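Local structure of putative TIM-barrel metal-dependent hydrolase (Mycobacterium avium subsp. paratuberculosis S397, 4DZI) at residues 155-158 and 163-166; 117-122 and 390-395; 146-151 and 185-190; 127-132 and 166-171. The protein probably acts as a metal-dependent amidohydrolase, cleaving a substrate not yet assigned at a two-metal site, occupied here by cadmium ions, in a TIM barrel. One frame throughout, in Å; residues are numbered along the deposited sequence.

Contact 1. Residues 155-158 and 163-166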
# COMPACT_ATOMS: atom_id res chain seq x y z
N GLY C 155 -2.31 34.63 9.67
CA GLY C 155 -2.30 34.61 11.12
C GLY C 155 -2.65 33.22 11.64
O GLY C 155 -3.69 32.67 11.26
N PHE C 156 -1.78 32.68 12.47
CA PHE C 156 -2.04 31.36 13.03
C PHE C 156 -3.41 31.32 13.73
O PHE C 156 -4.18 30.34 13.57
CB PHE C 156 -0.94 30.91 13.98
CG PHE C 156 0.44 30.90 13.38
CD1 PHE C 156 0.64 30.68 12.03
CD2 PHE C 156 1.55 31.05 14.20
CE1 PHE C 156 1.93 30.65 11.50
CE2 PHE C 156 2.85 31.01 13.68
CZ PHE C 156 3.04 30.82 12.32
N ASP C 157 -3.74 32.37 14.51
CA ASP C 157 -5.08 32.45 15.08
C ASP C 157 -5.36 33.85 15.64
O ASP C 157 -5.17 34.12 16.83
CB ASP C 157 -5.30 31.37 16.14
CG ASP C 157 -6.66 31.47 16.83
OD1 ASP C 157 -7.66 31.95 16.20
OD2 ASP C 157 -6.73 31.07 18.01
N ARG C 158 -5.78 34.74 14.74
CA ARG C 158 -6.03 36.14 15.11
C ARG C 158 -7.22 36.22 16.06
O ARG C 158 -8.05 35.36 16.11
CB ARG C 158 -6.33 36.95 13.85
CG ARG C 158 -5.22 36.95 12.82
CD ARG C 158 -4.21 38.07 13.01
NE ARG C 158 -3.11 37.95 12.03
CZ ARG C 158 -3.14 38.38 10.78
NH1 ARG C 158 -4.22 38.96 10.29
NH2 ARG C 158 -2.08 38.21 10.00
N ILE C 163 -10.09 32.10 11.72
CA ILE C 163 -9.17 31.30 10.89
C ILE C 163 -8.09 30.66 11.72
O ILE C 163 -7.38 31.31 12.48
CB ILE C 163 -8.58 32.17 9.76
CG1 ILE C 163 -9.68 32.44 8.72
CG2 ILE C 163 -7.31 31.55 9.19
CD1 ILE C 163 -9.28 33.35 7.58
N ILE C 164 -7.99 29.33 11.61
CA ILE C 164 -6.87 28.63 12.23
C ILE C 164 -5.90 28.31 11.11
O ILE C 164 -6.16 27.39 10.34
CB ILE C 164 -7.36 27.32 12.89
CG1 ILE C 164 -8.37 27.63 14.01
CG2 ILE C 164 -6.18 26.50 13.41
CD1 ILE C 164 -7.80 28.56 15.04
N ALA C 165 -4.84 29.10 10.95
CA ALA C 165 -3.87 28.83 9.87
C ALA C 165 -2.77 27.97 10.45
O ALA C 165 -2.05 28.40 11.32
CB ALA C 165 -3.30 30.14 9.29
N ALA C 166 -2.64 26.75 9.93
CA ALA C 166 -1.73 25.79 10.50
C ALA C 166 -0.32 25.90 9.91
O ALA C 166 -0.12 25.66 8.71
CB ALA C 166 -2.30 24.38 10.26
O HOH W 1 -6.12 33.74 11.93
O HOH W 2 -2.97 27.87 14.13
O HOH W 3 -8.56 33.60 13.90
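With CG of D157 swung anti to its own backbone N (chi1 177°) and CG1 of I164 set anti to its carbonyl carbon, the two side chains run alongside each other in the same direction. A further turn at chi2 (-56°) brings the end of I164 in against the carboxylate, with I164 CD1 3.6 Å from D157 OD1. The charge itself is met elsewhere: OD2 forms a salt bridge with K190, and OD1 a hydrogen bond with ND1 of H161.

The backbones meet at F156 and A165. A165 N donates to F156 O over 3.0 Å, approaching from above the carbonyl plane, and F156 CA returns a CH...O contact to A165 O at 3.4 Å. Water 2 donates to both carbonyls, 2.8 Å from F156 O and 3.0 Å from A165 O. Further along, water 1 takes the N-H of R158 and sits within bonding distance of G155 O and I163 O. The methyl of A165 presses on the carbonyl of G155, which follows helix 136-153 with positive phi, with CB and O 3.2 Å apart. The F156 ring keeps CD1 3.6 Å from A165 O, obliquely, and packs on L150 and P167.

I164 N and O bond to strand 115-121 in the parallel sheet, whereas the polar groups of A165 and the carbonyl of I163 turn to this loop. The helix-to-strand connection and its waters thus partner main-chain groups of strand 163-165 not bonded to strand 115-121, and these buried groups are satisfied largely without side-chain help.

Contact 2. Residues 117-122 and 390-395; sequences TAFMLP and LDLLGV
The F119 ring and the L393 side chain come at each other from opposite directions, the ring leading with CZ and the leucine with its branched end. CG and both methyls of L393 gather about CZ, L393 CD1 standing 3.8 Å from F119 CZ and equally far from CE1. That methyl lies oblique to the ring. L392 approaches differently: its CD2 comes to the ring's edge, near the ring plane, 4.1 Å from F119 CE2, and its chain runs at a slant to the phenylalanine. With L392 CG anti to the backbone N (chi1 166°), this methyl reaches the ring from the residue just before L393 in the helix.

Along strand 115-121, A118 and M120 pack outward on helix 103-113, while F119 sits on the other face with V12 and I164 of the adjacent strands, and L121 touches the metal ligand D13. This alternation is that of a TIM-barrel strand, and it is consistent with F119 pointing into the barrel; the last turn of helix 378-393 packs on its ring, probably toward the end away from the metals. The helix stops here, G394 N bonding back to L390 O at 2.9 Å, and K288 NZ hydrogen-bonds the carbonyls of L392 and G394.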
# COMPACT_ATOMS: atom_id res chain seq x y z
N THR C 117 -15.45 29.03 11.71
CA THR C 117 -13.98 28.92 11.74
C THR C 117 -13.56 27.96 10.64
O THR C 117 -14.20 26.94 10.47
CB THR C 117 -13.48 28.39 13.11
OG1 THR C 117 -13.89 29.30 14.16
CG2 THR C 117 -11.95 28.28 13.17
N ALA C 118 -12.53 28.33 9.89
CA ALA C 118 -11.98 27.47 8.85
C ALA C 118 -10.55 27.15 9.24
O ALA C 118 -9.82 28.06 9.68
CB ALA C 118 -11.98 28.22 7.53
N PHE C 119 -10.11 25.89 9.02
CA PHE C 119 -8.67 25.56 9.13
C PHE C 119 -8.09 25.92 7.76
O PHE C 119 -8.59 25.46 6.76
CB PHE C 119 -8.45 24.07 9.40
CG PHE C 119 -8.94 23.59 10.75
CD1 PHE C 119 -9.73 24.38 11.58
CD2 PHE C 119 -8.62 22.31 11.16
CE1 PHE C 119 -10.17 23.88 12.81
CE2 PHE C 119 -9.04 21.81 12.37
CZ PHE C 119 -9.81 22.60 13.21
N MET C 120 -7.08 26.78 7.73
CA MET C 120 -6.54 27.29 6.46
C MET C 120 -5.19 26.62 6.22
O MET C 120 -4.26 26.74 7.04
CB MET C 120 -6.38 28.82 6.49
CG MET C 120 -7.70 29.57 6.34
SD MET C 120 -8.51 29.38 4.72
CE MET C 120 -7.27 30.13 3.70
N LEU C 121 -5.11 25.87 5.12
CA LEU C 121 -4.03 24.91 4.91
C LEU C 121 -3.36 25.23 3.58
O LEU C 121 -3.99 25.80 2.70
CB LEU C 121 -4.62 23.47 4.87
CG LEU C 121 -5.55 23.18 6.06
CD1 LEU C 121 -6.12 21.78 5.95
CD2 LEU C 121 -4.80 23.28 7.38
N PRO C 122 -2.08 24.84 3.42
CA PRO C 122 -1.32 25.22 2.25
C PRO C 122 -1.74 24.47 1.00
O PRO C 122 -2.40 23.41 1.06
CB PRO C 122 0.13 24.82 2.60
CG PRO C 122 0.13 24.42 4.03
CD PRO C 122 -1.30 23.96 4.30
N LEU C 390 -14.27 21.28 17.38
CA LEU C 390 -13.97 22.04 18.59
C LEU C 390 -13.37 21.12 19.64
O LEU C 390 -12.43 21.49 20.35
CB LEU C 390 -15.23 22.76 19.09
CG LEU C 390 -15.67 23.86 18.13
CD1 LEU C 390 -17.09 24.33 18.47
CD2 LEU C 390 -14.69 25.02 18.20
N ASP C 391 -13.85 19.87 19.70
CA ASP C 391 -13.24 18.88 20.59
C ASP C 391 -11.75 18.62 20.24
O ASP C 391 -10.87 18.55 21.11
CB ASP C 391 -13.97 17.55 20.45
CG ASP C 391 -15.36 17.53 21.10
OD1 ASP C 391 -15.77 18.46 21.82
OD2 ASP C 391 -16.06 16.53 20.86
N LEU C 392 -11.47 18.45 18.94
CA LEU C 392 -10.12 18.26 18.46
C LEU C 392 -9.17 19.38 18.90
O LEU C 392 -8.06 19.10 19.33
CB LEU C 392 -10.13 18.13 16.93
CG LEU C 392 -8.77 18.25 16.24
CD1 LEU C 392 -7.85 17.04 16.49
CD2 LEU C 392 -9.05 18.41 14.73
N LEU C 393 -9.61 20.63 18.78
CA LEU C 393 -8.74 21.75 19.07
C LEU C 393 -8.57 21.94 20.56
O LEU C 393 -7.49 22.35 21.03
CB LEU C 393 -9.36 23.03 18.51
CG LEU C 393 -9.34 23.09 16.98
CD1 LEU C 393 -10.04 24.36 16.55
CD2 LEU C 393 -7.90 23.06 16.51
N GLY C 394 -9.64 21.61 21.29
CA GLY C 394 -9.70 21.88 22.72
C GLY C 394 -9.07 20.78 23.56
O GLY C 394 -8.67 19.71 23.06
N VAL C 395 -8.95 21.06 24.85
CA VAL C 395 -8.57 20.07 25.84
C VAL C 395 -9.53 20.37 26.99
O VAL C 395 -9.50 21.49 27.48
CB VAL C 395 -7.12 20.30 26.36
CG1 VAL C 395 -6.86 19.47 27.61
CG2 VAL C 395 -6.11 19.99 25.27

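Contact 3. Residues 146-151 and 185-190; sequences FNLWLD and LARGAK
A single terminal nitrogen of R187 carries the link to D151: NH2 meets OD2 at 2.7 Å, whereas no other guanidinium nitrogen shares in the salt bridge. The N-H points fairly straight at the oxygen (156°), which lies at the guanidinium edge, and the carboxylate and guanidinium planes are only 27° apart. The model crowds OD2 against the arginine chain, so its exact position is doubtful. R187 reaches across by a bend at chi2 (-102°), and its planar end then passes L148, whose CD2 is 4.1 Å from NH1.

Water extends the connection on both flanks. Water 4 accepts from R187 NH2 at 3.1 Å and donates to L148 O, tying the guanidinium to the helix backbone. Water 5 lies 2.8 Å from D151 OD1 and 2.6 Å from R187 O. OD1 also accepts the N-H of F156, which helps fix the rotation of the carboxylate.

R187 leaves the end of helix 174-186, which is closed by a Schellman motif: G188, with positive phi, is the C-prime residue, and its N bonds to L185 O at 3.0 Å. K190 NZ folds back onto G188 O. The bridge therefore spans the C-terminal parts of two helices that precede and follow strand 163-165; deeper in, N147 packs on V184 of helix 174-186, while L150 and K190 touch A165 and I164 of the strand.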
# COMPACT_ATOMS: atom_id res chain seq x y z
N PHE C 146 8.27 30.07 5.56
CA PHE C 146 6.89 29.87 5.24
C PHE C 146 5.95 30.22 6.40
O PHE C 146 4.90 30.86 6.21
CB PHE C 146 6.65 28.39 4.83
CG PHE C 146 5.19 28.05 4.63
CD1 PHE C 146 4.55 28.38 3.45
CD2 PHE C 146 4.45 27.44 5.64
CE1 PHE C 146 3.21 28.07 3.26
CE2 PHE C 146 3.09 27.17 5.48
CZ PHE C 146 2.48 27.49 4.27
N ASN C 147 6.30 29.76 7.60
CA ASN C 147 5.48 29.99 8.77
C ASN C 147 5.43 31.49 9.09
O ASN C 147 4.38 31.98 9.50
CB ASN C 147 6.06 29.21 9.95
CG ASN C 147 5.82 27.72 9.84
OD1 ASN C 147 5.01 27.27 9.04
ND2 ASN C 147 6.50 26.95 10.69
N LEU C 148 6.54 32.20 8.89
CA LEU C 148 6.54 33.66 9.07
C LEU C 148 5.59 34.31 8.06
O LEU C 148 4.80 35.18 8.41
CB LEU C 148 7.96 34.23 8.91
CG LEU C 148 8.98 33.93 10.03
CD1 LEU C 148 10.41 34.30 9.66
CD2 LEU C 148 8.55 34.68 11.29
N TRP C 149 5.69 33.89 6.79
CA TRP C 149 4.79 34.38 5.78
C TRP C 149 3.33 34.11 6.16
O TRP C 149 2.44 34.95 5.98
CB TRP C 149 5.11 33.77 4.39
CG TRP C 149 3.91 34.00 3.52
CD1 TRP C 149 3.56 35.18 2.88
CD2 TRP C 149 2.77 33.09 3.32
NE1 TRP C 149 2.35 35.07 2.28
CE2 TRP C 149 1.83 33.80 2.49
CE3 TRP C 149 2.48 31.76 3.70
CZ2 TRP C 149 0.62 33.24 2.09
CZ3 TRP C 149 1.26 31.20 3.27
CH2 TRP C 149 0.34 31.93 2.49
N LEU C 150 3.08 32.91 6.67
CA LEU C 150 1.70 32.48 6.95
C LEU C 150 1.09 33.32 8.07
O LEU C 150 -0.06 33.75 8.00
CB LEU C 150 1.69 31.01 7.36
CG LEU C 150 0.33 30.41 7.70
CD1 LEU C 150 -0.64 30.37 6.51
CD2 LEU C 150 0.59 28.98 8.23
N ASP C 151 1.89 33.57 9.09
CA ASP C 151 1.40 34.34 10.24
C ASP C 151 1.18 35.79 9.82
O ASP C 151 0.32 36.49 10.35
CB ASP C 151 2.41 34.26 11.38
CG ASP C 151 1.81 34.68 12.75
OD1 ASP C 151 0.58 34.52 12.97
OD2 ASP C 151 2.58 35.13 13.62
N LEU C 185 3.85 27.97 18.65
CA LEU C 185 3.02 27.95 19.86
C LEU C 185 3.02 29.33 20.52
O LEU C 185 1.97 29.82 20.95
CB LEU C 185 3.53 26.89 20.83
CG LEU C 185 3.29 25.43 20.45
CD1 LEU C 185 3.83 24.51 21.53
CD2 LEU C 185 1.80 25.18 20.27
N ALA C 186 4.19 29.96 20.62
CA ALA C 186 4.21 31.31 21.18
C ALA C 186 3.41 32.32 20.34
O ALA C 186 2.85 33.27 20.88
CB ALA C 186 5.63 31.79 21.41
N ARG C 187 3.32 32.11 19.02
CA ARG C 187 2.49 32.97 18.19
C ARG C 187 1.02 32.53 18.14
O ARG C 187 0.23 33.05 17.37
CB ARG C 187 3.06 33.05 16.76
CG ARG C 187 4.37 33.82 16.62
CD ARG C 187 4.13 35.22 16.05
NE ARG C 187 5.38 35.93 15.74
CZ ARG C 187 5.86 36.19 14.52
NH1 ARG C 187 7.00 36.85 14.39
NH2 ARG C 187 5.22 35.80 13.41
N GLY C 188 0.64 31.57 18.97
CA GLY C 188 -0.75 31.22 19.11
C GLY C 188 -1.28 30.12 18.19
O GLY C 188 -2.46 29.92 18.12
N ALA C 189 -0.40 29.37 17.52
CA ALA C 189 -0.90 28.27 16.67
C ALA C 189 -1.75 27.29 17.48
O ALA C 189 -1.39 26.93 18.60
CB ALA C 189 0.27 27.55 16.01
N LYS C 190 -2.83 26.82 16.86
CA LYS C 190 -3.77 25.90 17.49
C LYS C 190 -3.76 24.52 16.81
O LYS C 190 -4.41 23.57 17.29
CB LYS C 190 -5.19 26.48 17.46
CG LYS C 190 -5.33 27.83 18.15
CD LYS C 190 -4.89 27.77 19.59
CE LYS C 190 -5.37 29.03 20.35
NZ LYS C 190 -4.76 30.28 19.80
O HOH W 4 5.43 36.75 10.51
O HOH W 5 0.49 35.05 15.68

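Contact 4. Residues 127-132 and 166-171; sequences GVEEAL and APIVSL
E129 has the largest share of this interface, reaching from the short helix 128-131 toward I168 and S170 in the segment 166-171. CG lies anti to the carbonyl carbon and the chain is extended beyond it (chi2 165°), which carries the carboxylate across to the other backbone. There E129 and I168 lie antiparallel alongside one another, OE1 resting 3.7 Å from the methyl CG2 of I168. The other oxygen, OE2, is 3.7 Å from S170 CB.

No direct hydrogen bond joins the segments; two waters do. Water 6 donates to E129 OE2 at 2.7 Å and to V169 O at 2.7 Å. Water 7 also donates to OE2, again over 2.7 Å, and is hydrogen-bonded to S170 OG at 2.6 Å. Two water bonds thus satisfy OE2 of this buried carboxylate, and S170 OG has a second partner in A172 N. R195, which pairs with E130, also touches E129.

P167 and V169 make backbone bonds to L193, and I168 N is held by N147 OD1. The segment is the connection from strand 163-165 to helix 174-186, a beta-alpha loop of the kind that follows each strand at the C-terminal, catalytic end of a TIM barrel.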
# COMPACT_ATOMS: atom_id res chain seq x y z
N GLY C 127 4.05 20.50 -1.19
CA GLY C 127 5.05 19.82 -2.05
C GLY C 127 6.50 20.15 -1.75
O GLY C 127 7.40 19.55 -2.33
N VAL C 128 6.74 21.15 -0.89
CA VAL C 128 8.10 21.68 -0.75
C VAL C 128 9.03 20.71 -0.01
O VAL C 128 10.19 20.51 -0.40
CB VAL C 128 8.10 23.08 -0.12
CG1 VAL C 128 9.53 23.55 0.16
CG2 VAL C 128 7.39 24.05 -1.07
N GLU C 129 8.53 20.09 1.06
CA GLU C 129 9.41 19.25 1.86
C GLU C 129 9.96 18.04 1.07
O GLU C 129 11.13 17.67 1.27
CB GLU C 129 8.72 18.77 3.11
CG GLU C 129 8.40 19.91 4.05
CD GLU C 129 7.40 19.47 5.10
OE1 GLU C 129 6.16 19.51 4.86
OE2 GLU C 129 7.89 19.07 6.18
N GLU C 130 9.17 17.44 0.19
CA GLU C 130 9.73 16.31 -0.57
C GLU C 130 10.89 16.82 -1.44
O GLU C 130 11.93 16.13 -1.57
CB GLU C 130 8.65 15.64 -1.43
CG GLU C 130 9.17 14.53 -2.31
CD GLU C 130 9.56 13.28 -1.57
OE1 GLU C 130 9.38 13.20 -0.33
OE2 GLU C 130 10.06 12.35 -2.26
N ALA C 131 10.72 18.02 -2.01
CA ALA C 131 11.73 18.64 -2.89
C ALA C 131 13.02 18.95 -2.11
O ALA C 131 14.11 19.01 -2.69
CB ALA C 131 11.19 19.90 -3.54
N LEU C 132 12.88 19.19 -0.81
CA LEU C 132 14.03 19.57 0.02
C LEU C 132 14.51 18.45 0.92
O LEU C 132 15.29 18.68 1.86
CB LEU C 132 13.72 20.84 0.85
CG LEU C 132 13.57 22.10 -0.00
CD1 LEU C 132 13.09 23.22 0.91
CD2 LEU C 132 14.89 22.44 -0.69
N ALA C 166 -2.64 26.75 9.93
CA ALA C 166 -1.73 25.79 10.50
C ALA C 166 -0.32 25.90 9.91
O ALA C 166 -0.12 25.66 8.71
CB ALA C 166 -2.30 24.38 10.26
N PRO C 167 0.68 26.23 10.75
CA PRO C 167 2.04 26.30 10.24
C PRO C 167 2.57 24.87 10.03
O PRO C 167 1.97 23.91 10.52
CB PRO C 167 2.83 26.97 11.39
CG PRO C 167 2.04 26.62 12.61
CD PRO C 167 0.58 26.58 12.19
N ILE C 168 3.68 24.76 9.31
CA ILE C 168 4.29 23.43 9.08
C ILE C 168 5.38 23.21 10.11
O ILE C 168 6.15 24.13 10.42
CB ILE C 168 4.89 23.34 7.66
CG1 ILE C 168 3.77 23.45 6.61
CG2 ILE C 168 5.65 22.01 7.49
CD1 ILE C 168 4.29 23.59 5.19
N VAL C 169 5.47 21.99 10.65
CA VAL C 169 6.64 21.60 11.46
C VAL C 169 7.31 20.45 10.74
O VAL C 169 6.65 19.44 10.45
CB VAL C 169 6.26 21.17 12.88
CG1 VAL C 169 7.48 20.63 13.61
CG2 VAL C 169 5.68 22.38 13.61
N SER C 170 8.58 20.63 10.37
CA SER C 170 9.38 19.52 9.88
C SER C 170 10.18 18.96 11.04
O SER C 170 10.82 19.70 11.81
CB SER C 170 10.36 19.95 8.79
OG SER C 170 11.23 18.85 8.46
N LEU C 171 10.20 17.64 11.15
CA LEU C 171 11.02 16.96 12.13
C LEU C 171 12.42 16.60 11.58
O LEU C 171 13.14 15.83 12.23
CB LEU C 171 10.34 15.68 12.59
CG LEU C 171 9.07 15.92 13.41
CD1 LEU C 171 8.25 14.66 13.60
CD2 LEU C 171 9.47 16.52 14.73
O HOH W 6 6.67 17.90 8.28
O HOH W 7 10.30 17.83 6.21

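In the fold
From the N terminus, strand 115-121 opens contact 2, whose partner comes only at the end of helix 378-393; this longest closure encloses the other three contacts and joins an early barrel strand to the C-terminal helix. Within it, contact 4 runs from helix 128-131 to 166-171, and contact 3 from helix 136-153 to 185-190, so the two cross, L150 of one packing on P167 of the other. Contact 1, the shortest closure, brings 155-158 onto strand 163-165 inside contact 3 and shares A166 with contact 4. Strand 163-165 lies beside 115-121, linking contacts 1 and 2 through the sheet, while a probable hydrogen bond from G155 N to L150 O joins contacts 1 and 3.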